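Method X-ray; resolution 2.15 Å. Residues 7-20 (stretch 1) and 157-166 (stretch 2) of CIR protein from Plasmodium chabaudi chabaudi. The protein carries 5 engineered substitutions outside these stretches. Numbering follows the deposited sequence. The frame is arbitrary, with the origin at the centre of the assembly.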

# COMPACT_ATOMS: atom_id res chain seq x y z
N ASN A 7 -2.15 -12.38 -0.85
CA ASN A 7 -2.13 -11.19 -1.70
C ASN A 7 -0.94 -10.28 -1.44
O ASN A 7 -0.49 -9.62 -2.38
CB ASN A 7 -3.45 -10.41 -1.59
CG ASN A 7 -3.71 -9.76 -0.24
OD1 ASN A 7 -3.09 -8.75 0.13
ND2 ASN A 7 -4.60 -10.34 0.54
N LEU A 8 -0.44 -10.23 -0.18
CA LEU A 8 0.69 -9.36 0.15
C LEU A 8 1.95 -9.72 -0.58
O LEU A 8 2.77 -8.85 -0.83
CB LEU A 8 0.97 -9.23 1.65
CG LEU A 8 0.06 -8.32 2.45
CD1 LEU A 8 0.63 -8.07 3.79
CD2 LEU A 8 -0.11 -6.97 1.80
N LYS A 9 2.10 -10.98 -1.00
CA LYS A 9 3.22 -11.44 -1.81
C LYS A 9 3.37 -10.54 -3.07
O LYS A 9 4.46 -10.06 -3.35
CB LYS A 9 2.97 -12.90 -2.22
CG LYS A 9 4.01 -13.50 -3.14
CD LYS A 9 3.65 -14.94 -3.49
CE LYS A 9 4.70 -15.62 -4.35
NZ LYS A 9 4.24 -16.96 -4.83
N TYR A 10 2.23 -10.18 -3.69
CA TYR A 10 2.20 -9.35 -4.88
C TYR A 10 2.10 -7.88 -4.56
O TYR A 10 2.78 -7.09 -5.20
CB TYR A 10 1.05 -9.78 -5.81
CG TYR A 10 1.16 -11.22 -6.21
CD1 TYR A 10 2.23 -11.66 -6.98
CD2 TYR A 10 0.26 -12.17 -5.73
CE1 TYR A 10 2.35 -13.00 -7.33
CE2 TYR A 10 0.40 -13.52 -6.03
CZ TYR A 10 1.44 -13.93 -6.85
OH TYR A 10 1.55 -15.27 -7.15
N VAL A 11 1.29 -7.48 -3.57
CA VAL A 11 1.14 -6.08 -3.16
C VAL A 11 2.48 -5.48 -2.76
O VAL A 11 2.83 -4.40 -3.24
CB VAL A 11 0.09 -5.97 -2.03
CG1 VAL A 11 0.07 -4.58 -1.40
CG2 VAL A 11 -1.29 -6.36 -2.54
N CYS A 12 3.27 -6.21 -1.94
CA CYS A 12 4.59 -5.78 -1.48
C CYS A 12 5.58 -5.63 -2.63
O CYS A 12 6.38 -4.70 -2.67
CB CYS A 12 5.12 -6.72 -0.39
SG CYS A 12 4.18 -6.68 1.15
N LYS A 13 5.49 -6.54 -3.60
CA LYS A 13 6.33 -6.53 -4.79
C LYS A 13 5.98 -5.33 -5.66
O LYS A 13 6.87 -4.62 -6.11
CB LYS A 13 6.07 -7.85 -5.55
CG LYS A 13 7.21 -8.40 -6.38
CD LYS A 13 7.17 -9.93 -6.29
CE LYS A 13 7.50 -10.65 -7.57
NZ LYS A 13 7.40 -12.13 -7.37
N ASP A 14 4.68 -5.09 -5.90
CA ASP A 14 4.24 -3.99 -6.76
C ASP A 14 4.56 -2.64 -6.17
O ASP A 14 5.02 -1.77 -6.90
CB ASP A 14 2.73 -4.10 -7.07
CG ASP A 14 2.35 -5.37 -7.82
OD1 ASP A 14 3.24 -5.95 -8.47
OD2 ASP A 14 1.18 -5.79 -7.70
N ILE A 15 4.39 -2.47 -4.85
CA ILE A 15 4.71 -1.20 -4.20
C ILE A 15 6.20 -0.90 -4.34
O ILE A 15 6.57 0.20 -4.75
CB ILE A 15 4.21 -1.14 -2.73
CG1 ILE A 15 2.67 -1.07 -2.67
CG2 ILE A 15 4.83 0.04 -2.00
CD1 ILE A 15 2.06 -1.15 -1.29
N LYS A 16 7.06 -1.92 -4.09
CA LYS A 16 8.50 -1.71 -4.26
C LYS A 16 8.86 -1.29 -5.70
O LYS A 16 9.65 -0.35 -5.91
CB LYS A 16 9.33 -2.92 -3.82
CG LYS A 16 10.85 -2.68 -3.98
CD LYS A 16 11.60 -2.64 -2.64
CE LYS A 16 13.11 -2.57 -2.76
NZ LYS A 16 13.54 -1.30 -3.42
N LYS A 17 8.23 -1.94 -6.69
CA LYS A 17 8.46 -1.63 -8.11
C LYS A 17 8.11 -0.15 -8.41
O LYS A 17 8.96 0.57 -8.94
CB LYS A 17 7.64 -2.59 -9.00
CG LYS A 17 8.47 -3.47 -9.92
CD LYS A 17 7.66 -4.63 -10.57
CE LYS A 17 7.02 -5.59 -9.56
NZ LYS A 17 5.94 -6.44 -10.16
N ILE A 18 6.91 0.32 -8.00
CA ILE A 18 6.53 1.69 -8.26
C ILE A 18 7.38 2.69 -7.44
O ILE A 18 7.72 3.75 -7.96
CB ILE A 18 5.00 1.96 -8.14
CG1 ILE A 18 4.62 3.29 -8.81
CG2 ILE A 18 4.51 1.91 -6.70
CD1 ILE A 18 5.12 3.42 -10.25
N ASP A 19 7.77 2.34 -6.21
CA ASP A 19 8.63 3.20 -5.40
C ASP A 19 9.95 3.53 -6.11
O ASP A 19 10.29 4.71 -6.25
CB ASP A 19 8.93 2.56 -4.03
CG ASP A 19 7.97 2.92 -2.92
OD1 ASP A 19 7.22 3.89 -3.08
OD2 ASP A 19 7.97 2.21 -1.88
N ASP A 20 10.67 2.50 -6.57
CA ASP A 20 11.94 2.72 -7.25
C ASP A 20 11.79 3.55 -8.53
O ASP A 20 12.72 4.27 -8.90
CB ASP A 20 12.62 1.37 -7.54
CG ASP A 20 12.81 0.50 -6.30
OD1 ASP A 20 12.82 1.06 -5.18
OD2 ASP A 20 12.93 -0.74 -6.45
N PHE A 157 2.80 3.84 10.94
CA PHE A 157 2.08 2.61 10.65
C PHE A 157 2.60 2.01 9.34
O PHE A 157 2.77 0.78 9.23
CB PHE A 157 0.56 2.91 10.58
CG PHE A 157 -0.32 1.74 10.20
CD1 PHE A 157 -0.86 0.91 11.17
CD2 PHE A 157 -0.61 1.48 8.88
CE1 PHE A 157 -1.68 -0.16 10.82
CE2 PHE A 157 -1.43 0.40 8.53
CZ PHE A 157 -1.94 -0.41 9.50
N TYR A 158 2.88 2.87 8.35
CA TYR A 158 3.44 2.47 7.06
C TYR A 158 4.81 1.82 7.22
O TYR A 158 5.12 0.88 6.52
CB TYR A 158 3.53 3.68 6.10
CG TYR A 158 3.87 3.26 4.69
CD1 TYR A 158 2.90 2.71 3.86
CD2 TYR A 158 5.17 3.30 4.23
CE1 TYR A 158 3.21 2.28 2.57
CE2 TYR A 158 5.50 2.84 2.95
CZ TYR A 158 4.51 2.34 2.11
OH TYR A 158 4.81 1.88 0.84
N ASP A 159 5.65 2.32 8.14
CA ASP A 159 6.95 1.71 8.43
C ASP A 159 6.78 0.27 8.95
O ASP A 159 7.55 -0.61 8.59
CB ASP A 159 7.73 2.55 9.44
CG ASP A 159 8.35 3.79 8.79
OD1 ASP A 159 8.67 3.73 7.58
OD2 ASP A 159 8.50 4.82 9.49
N ILE A 160 5.74 0.01 9.77
CA ILE A 160 5.43 -1.34 10.24
C ILE A 160 5.02 -2.22 9.03
O ILE A 160 5.47 -3.35 8.91
CB ILE A 160 4.33 -1.30 11.32
CG1 ILE A 160 4.75 -0.38 12.50
CG2 ILE A 160 3.98 -2.71 11.79
CD1 ILE A 160 5.99 -0.83 13.23
N PHE A 161 4.18 -1.67 8.14
CA PHE A 161 3.74 -2.37 6.94
C PHE A 161 4.95 -2.73 6.05
O PHE A 161 5.00 -3.81 5.47
CB PHE A 161 2.75 -1.48 6.17
CG PHE A 161 2.34 -2.02 4.83
CD1 PHE A 161 1.63 -3.20 4.73
CD2 PHE A 161 2.70 -1.38 3.67
CE1 PHE A 161 1.25 -3.70 3.50
CE2 PHE A 161 2.31 -1.89 2.43
CZ PHE A 161 1.60 -3.05 2.36
N LYS A 162 5.91 -1.81 5.96
CA LYS A 162 7.14 -1.99 5.20
C LYS A 162 7.96 -3.15 5.79
O LYS A 162 8.48 -3.96 5.03
CB LYS A 162 7.97 -0.70 5.22
CG LYS A 162 7.84 0.14 3.95
CD LYS A 162 9.11 0.96 3.65
CE LYS A 162 9.45 1.98 4.72
NZ LYS A 162 10.48 2.97 4.24
N SER A 163 8.05 -3.24 7.13
CA SER A 163 8.75 -4.33 7.82
C SER A 163 8.07 -5.67 7.53
O SER A 163 8.76 -6.68 7.37
CB SER A 163 8.78 -4.09 9.32
OG SER A 163 9.68 -3.03 9.61
N LEU A 164 6.73 -5.67 7.44
CA LEU A 164 5.99 -6.88 7.10
C LEU A 164 6.32 -7.26 5.64
O LEU A 164 6.57 -8.44 5.37
CB LEU A 164 4.49 -6.62 7.27
CG LEU A 164 3.56 -7.76 6.89
CD1 LEU A 164 3.89 -9.03 7.72
CD2 LEU A 164 2.11 -7.33 7.12
N CYS A 165 6.36 -6.27 4.72
CA CYS A 165 6.70 -6.48 3.31
C CYS A 165 8.12 -7.04 3.14
O CYS A 165 8.33 -7.85 2.25
CB CYS A 165 6.48 -5.21 2.49
SG CYS A 165 4.75 -4.94 2.03
N ASN A 166 9.06 -6.66 4.01
CA ASN A 166 10.42 -7.19 3.94
C ASN A 166 10.43 -8.70 4.22
O ASN A 166 11.16 -9.43 3.56
CB ASN A 166 11.37 -6.45 4.89
CG ASN A 166 11.60 -5.02 4.48
OD1 ASN A 166 11.57 -4.66 3.29
ND2 ASN A 166 11.85 -4.14 5.46

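What fastens two helices that lie so far apart in sequence? A disulfide does: Cys12 SG and Cys165 SG are 2.0 Å apart, a covalent bond, with a chi3 of -69°. The helix axes come no closer than 9.9 Å and their directions differ by 111°, so the backbones pass crosswise, and the pair Cys12 CA and Cys165 CA, 5.3 Å apart, marks where they come near. Both cysteines adopt the m rotamer, with chi1 of -67° and -80°. The CA-to-CB bond of Cys12 points toward the second helix, while that of Cys165 points sideways, and the m rotamer there brings its sulfur to its partner. Cysteine is short enough to fit this narrow gap, and no hydrogen bond crosses between the stretches.

How does Phe161 fill the space beside the disulfide? Its CA-to-CB bond runs sideways, but a chi1 of 174° (t) extends the ring so that its end comes nearer the first helix. Three aliphatic side chains meet the ring at its edge, near its plane: Leu8 CD2 lies 3.9 Å from Phe161 CE1, Val11 CG1 lies 4.3 Å from Phe161 CZ, and Ile15 CD1 lies 3.8 Å from Phe161 CE2. Cys12 SG lies obliquely to the ring, 5.3 Å from its centroid and 38° off the normal. A flat, apolar ring suits this buried place, since it offers its edge to three aliphatic groups, with the sulfur of Cys12 set obliquely to it.

Why do Leu8 and Ile15 reach the second helix so readily? They stand seven residues apart, about two helical turns, with Cys12 between them in sequence, and all three direct CA-to-CB toward the other stretch. Leu8 and Ile15 share the same m, t conformation, which carries their delta carbons outward to the ring. Leu8 CD2 makes the closest approach to Phe161, and Leu8 CD1, which is also near that ring, packs 3.7 Å from Leu164 CD2. Leu164 starts out sideways, and its t, p rotamer brings its end nearer to complete this apolar patch.

What happens where the contact approaches polar groups? Tyr158, like Phe161, starts sideways and uses a t rotamer, chi1 -170°, to bring its end nearer. Its hydroxyl oxygen, Tyr158 OH, lies 3.4 Å from Ile15 CG2, a packing contact, and 4.2 Å from Asp19 OD2, too far for a hydrogen bond. Tyr158 is buried, and its long side chain lets it reach Ile15 although its CA-to-CB bond points sideways; its hydroxyl makes no hydrogen bond across the contact.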